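Local coordinates for Glyco_hydro_cc domain-containing protein (Blastomyces gilchristii, PDB 6UB0) that probably hydrolyses beta-1,3-glucan chains of the curdlan type as an exo-acting glycoside hydrolase of family GH128, at residues Val172-Phe177 and Pro195-Asn200. Numbering follows the deposited sequence.
Sequences VWVTEF and PWLDSN. With GLC (alpha-D-glucopyranose), chain B.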
ATOM      1  N   VAL A 172       6.733   7.104  -2.579  1.00 34.62           N
ATOM      2  CA  VAL A 172       6.076   5.768  -2.620  1.00 32.98           C
ATOM      3  C   VAL A 172       5.305   5.520  -1.321  1.00 29.50           C
ATOM      4  O   VAL A 172       5.807   5.874  -0.234  1.00 29.99           O
ATOM      5  CB  VAL A 172       7.030   4.584  -2.920  1.00 34.42           C
ATOM      6  CG1 VAL A 172       8.062   4.918  -4.005  1.00 35.75           C
ATOM      7  CG2 VAL A 172       7.747   4.025  -1.700  1.00 34.50           C
ATOM      8  N   TRP A 173       4.219   4.756  -1.423  1.00 26.29           N
ATOM      9  CA  TRP A 173       3.718   4.015  -0.228  1.00 24.16           C
ATOM     10  C   TRP A 173       4.158   2.538  -0.311  1.00 22.63           C
ATOM     11  O   TRP A 173       3.871   1.879  -1.308  1.00 21.92           O
ATOM     12  CB  TRP A 173       2.206   4.079  -0.082  1.00 23.64           C
ATOM     13  CG  TRP A 173       1.638   5.459   0.009  1.00 23.77           C
ATOM     14  CD1 TRP A 173       2.237   6.651  -0.277  1.00 24.78           C
ATOM     15  CD2 TRP A 173       0.266   5.752   0.283  1.00 22.45           C
ATOM     16  NE1 TRP A 173       1.343   7.677  -0.109  1.00 25.06           N
ATOM     17  CE2 TRP A 173       0.120   7.148   0.202  1.00 23.80           C
ATOM     18  CE3 TRP A 173      -0.835   4.956   0.637  1.00 22.61           C
ATOM     19  CZ2 TRP A 173      -1.100   7.770   0.470  1.00 23.73           C
ATOM     20  CZ3 TRP A 173      -2.057   5.566   0.844  1.00 22.53           C
ATOM     21  CH2 TRP A 173      -2.184   6.964   0.763  1.00 24.02           C
ATOM     22  N   VAL A 174       4.699   2.025   0.773  1.00 21.62           N
ATOM     23  CA  VAL A 174       4.934   0.564   0.945  1.00 22.57           C
ATOM     24  C   VAL A 174       3.678  -0.011   1.587  1.00 20.39           C
ATOM     25  O   VAL A 174       3.539   0.011   2.858  1.00 20.61           O
ATOM     26  CB  VAL A 174       6.183   0.214   1.775  1.00 23.47           C
ATOM     27  CG1 VAL A 174       6.448  -1.273   1.691  1.00 24.27           C
ATOM     28  CG2 VAL A 174       7.437   0.990   1.377  1.00 24.54           C
ATOM     29  N   THR A 175       2.728  -0.366   0.774  1.00 19.16           N
ATOM     30  CA  THR A 175       1.356  -0.693   1.265  1.00 18.15           C
ATOM     31  C   THR A 175       1.318  -2.105   1.843  1.00 18.35           C
ATOM     32  O   THR A 175       0.321  -2.450   2.432  1.00 18.01           O
ATOM     33  CB  THR A 175       0.282  -0.439   0.203  1.00 18.41           C
ATOM     34  OG1 THR A 175       0.601  -1.090  -1.013  1.00 18.44           O
ATOM     35  CG2 THR A 175       0.144   1.028  -0.181  1.00 18.35           C
ATOM     36  N   GLU A 176       2.365  -2.914   1.605  1.00 19.39           N
ATOM     37  CA  GLU A 176       2.533  -4.228   2.257  1.00 21.29           C
ATOM     38  C   GLU A 176       4.026  -4.437   2.512  1.00 22.81           C
ATOM     39  O   GLU A 176       4.784  -4.409   1.560  1.00 21.89           O
ATOM     40  CB  GLU A 176       2.109  -5.411   1.405  1.00 21.58           C
ATOM     41  CG  GLU A 176       0.629  -5.568   1.150  1.00 20.98           C
ATOM     42  CD  GLU A 176       0.225  -6.755   0.306  1.00 21.24           C
ATOM     43  OE1 GLU A 176       1.089  -7.613   0.033  1.00 23.14           O
ATOM     44  OE2 GLU A 176      -0.926  -6.790  -0.147  1.00 20.83           O
ATOM     45  N   PHE A 177       4.409  -4.745   3.746  1.00 23.59           N
ATOM     46  CA  PHE A 177       5.697  -5.453   3.966  1.00 26.54           C
ATOM     47  C   PHE A 177       5.556  -6.473   5.088  1.00 27.48           C
ATOM     48  O   PHE A 177       4.819  -6.233   6.040  1.00 27.84           O
ATOM     49  CB  PHE A 177       6.776  -4.407   4.187  1.00 27.60           C
ATOM     50  CG  PHE A 177       6.569  -3.592   5.430  1.00 27.65           C
ATOM     51  CD1 PHE A 177       7.085  -4.019   6.646  1.00 28.94           C
ATOM     52  CD2 PHE A 177       5.859  -2.405   5.391  1.00 28.04           C
ATOM     53  CE1 PHE A 177       6.863  -3.277   7.798  1.00 30.17           C
ATOM     54  CE2 PHE A 177       5.692  -1.656   6.532  1.00 28.17           C
ATOM     55  CZ  PHE A 177       6.229  -2.080   7.729  1.00 28.03           C
ATOM     56  N   PRO A 195      11.959   2.518  12.016  1.00 40.16           N
ATOM     57  CA  PRO A 195      12.676   3.793  12.077  1.00 40.52           C
ATOM     58  C   PRO A 195      13.148   4.245  10.677  1.00 39.45           C
ATOM     59  O   PRO A 195      12.966   5.398  10.321  1.00 41.10           O
ATOM     60  CB  PRO A 195      13.859   3.511  13.015  1.00 41.82           C
ATOM     61  CG  PRO A 195      13.545   2.199  13.715  1.00 42.15           C
ATOM     62  CD  PRO A 195      12.614   1.447  12.781  1.00 40.46           C
ATOM     63  N   TRP A 196      13.673   3.315   9.891  1.00 39.31           N
ATOM     64  CA  TRP A 196      14.233   3.559   8.536  1.00 39.57           C
ATOM     65  C   TRP A 196      13.129   4.101   7.613  1.00 38.98           C
ATOM     66  O   TRP A 196      13.322   5.158   6.903  1.00 39.48           O
ATOM     67  CB  TRP A 196      14.839   2.247   8.008  1.00 40.84           C
ATOM     68  CG  TRP A 196      15.558   2.423   6.712  1.00 42.20           C
ATOM     69  CD1 TRP A 196      16.823   2.897   6.560  1.00 44.64           C
ATOM     70  CD2 TRP A 196      15.041   2.198   5.388  1.00 41.68           C
ATOM     71  NE1 TRP A 196      17.132   2.991   5.229  1.00 45.69           N
ATOM     72  CE2 TRP A 196      16.067   2.554   4.488  1.00 42.83           C
ATOM     73  CE3 TRP A 196      13.827   1.727   4.875  1.00 38.33           C
ATOM     74  CZ2 TRP A 196      15.916   2.452   3.110  1.00 42.71           C
ATOM     75  CZ3 TRP A 196      13.674   1.647   3.515  1.00 38.58           C
ATOM     76  CH2 TRP A 196      14.711   1.996   2.644  1.00 40.49           C
ATOM     77  N   LEU A 197      11.976   3.432   7.655  1.00 35.85           N
ATOM     78  CA  LEU A 197      10.785   3.868   6.873  1.00 35.03           C
ATOM     79  C   LEU A 197      10.382   5.250   7.382  1.00 35.39           C
ATOM     80  O   LEU A 197      10.074   6.119   6.548  1.00 35.51           O
ATOM     81  CB  LEU A 197       9.671   2.813   6.987  1.00 32.65           C
ATOM     82  CG  LEU A 197       9.983   1.481   6.303  1.00 33.28           C
ATOM     83  CD1 LEU A 197       9.120   0.342   6.828  1.00 33.18           C
ATOM     84  CD2 LEU A 197       9.815   1.613   4.791  1.00 32.00           C
ATOM     85  N   ASP A 198      10.376   5.463   8.701  1.00 36.27           N
ATOM     86  CA  ASP A 198       9.833   6.720   9.301  1.00 37.70           C
ATOM     87  C   ASP A 198      10.699   7.951   8.903  1.00 41.96           C
ATOM     88  O   ASP A 198      10.146   9.065   8.710  1.00 41.89           O
ATOM     89  CB  ASP A 198       9.731   6.541  10.816  1.00 38.16           C
ATOM     90  CG  ASP A 198       8.454   5.818  11.197  1.00 38.74           C
ATOM     91  OD1 ASP A 198       7.517   5.798  10.334  1.00 35.84           O
ATOM     92  OD2 ASP A 198       8.401   5.263  12.313  1.00 37.91           O
ATOM     93  N   SER A 199      12.002   7.781   8.733  1.00 43.52           N
ATOM     94  CA  SER A 199      12.919   8.902   8.382  1.00 47.67           C
ATOM     95  C   SER A 199      13.197   8.927   6.874  1.00 48.34           C
ATOM     96  O   SER A 199      13.608  10.015   6.381  1.00 52.57           O
ATOM     97  CB  SER A 199      14.172   8.818   9.187  1.00 50.62           C
ATOM     98  OG  SER A 199      14.625   7.480   9.172  1.00 54.08           O
ATOM     99  N   ASN A 200      12.944   7.818   6.156  1.00 44.72           N
ATOM    100  CA  ASN A 200      13.164   7.760   4.686  1.00 44.37           C
ATOM    101  C   ASN A 200      12.049   8.597   4.049  1.00 42.61           C
ATOM    102  O   ASN A 200      10.917   8.129   3.955  1.00 43.51           O
ATOM    103  CB  ASN A 200      13.323   6.329   4.157  1.00 43.22           C
ATOM    104  CG  ASN A 200      13.520   6.305   2.654  1.00 43.06           C
ATOM    105  OD1 ASN A 200      13.264   7.306   1.995  1.00 42.40           O
ATOM    106  ND2 ASN A 200      13.962   5.186   2.092  1.00 44.08           N
TER
HETATM  107  C1  GLC B   1       0.192 -10.324  -1.369  1.00 34.76           C
HETATM  108  C2  GLC B   1      -1.247 -10.073  -1.842  1.00 33.11           C
HETATM  109  C3  GLC B   1      -2.250 -10.857  -0.994  1.00 34.24           C
HETATM  110  C4  GLC B   1      -1.812 -12.345  -0.925  1.00 35.59           C
HETATM  111  C5  GLC B   1      -0.362 -12.491  -0.547  1.00 36.51           C
HETATM  112  C6  GLC B   1       0.168 -13.937  -0.470  1.00 37.79           C
HETATM  113  O1  GLC B   1       0.417  -9.968   0.004  1.00 36.12           O
HETATM  114  O2  GLC B   1      -1.697  -8.696  -1.839  1.00 29.84           O
HETATM  115  O3  GLC B   1      -3.555 -10.692  -1.548  1.00 32.54           O
HETATM  116  O4  GLC B   1      -2.520 -12.962   0.097  1.00 40.04           O
HETATM  117  O5  GLC B   1       0.404 -11.754  -1.500  1.00 37.03           O
HETATM  118  O6  GLC B   1      -0.536 -14.644  -1.450  1.00 39.32           O
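L197 reaches from the helix toward the strand and meets F177 and V174, one methyl for each. CD1 of L197 lies over one face of the F177 ring in a CH-pi contact, offset toward the rim, 4.2 Å from the ring centroid and 24° off its normal. Its nearest ring atom is F177 CZ, at 3.9 Å from L197 CD1. With CG of F177 set between its backbone N and carbonyl carbon (chi1 64°) and the ring plane turned by chi2 of 89°, the ring offers that face to the incoming leucine. The other branch, L197 CD2, makes a plain apolar contact with V174 CG2 at 4.2 Å. V203 and Y206 of the next strand and F153 of the preceding helix also touch L197, which is buried.

Polar interactions sit away from this interface. At the helix end, P195 O accepts from both S199 N and S199 OG, the hydroxyl lying 2.9 Å from P195 O. On the strand, E176 is turned to the glycan: the glucose O2 hydroxyl donates to E176 OE2 at 2.7 Å. H144 and W29 also hydrogen-bond this carboxylate.

Strand 172-180, helix 183-199 and strand 203-208 form a beta-alpha-beta unit of the TIM-barrel-type core. Adjacent residues thus divide the work: F177 packs against the outer helix through purely apolar contacts, while E176 takes part in gripping the sugar, along with other residues of the glycan pocket such as N74.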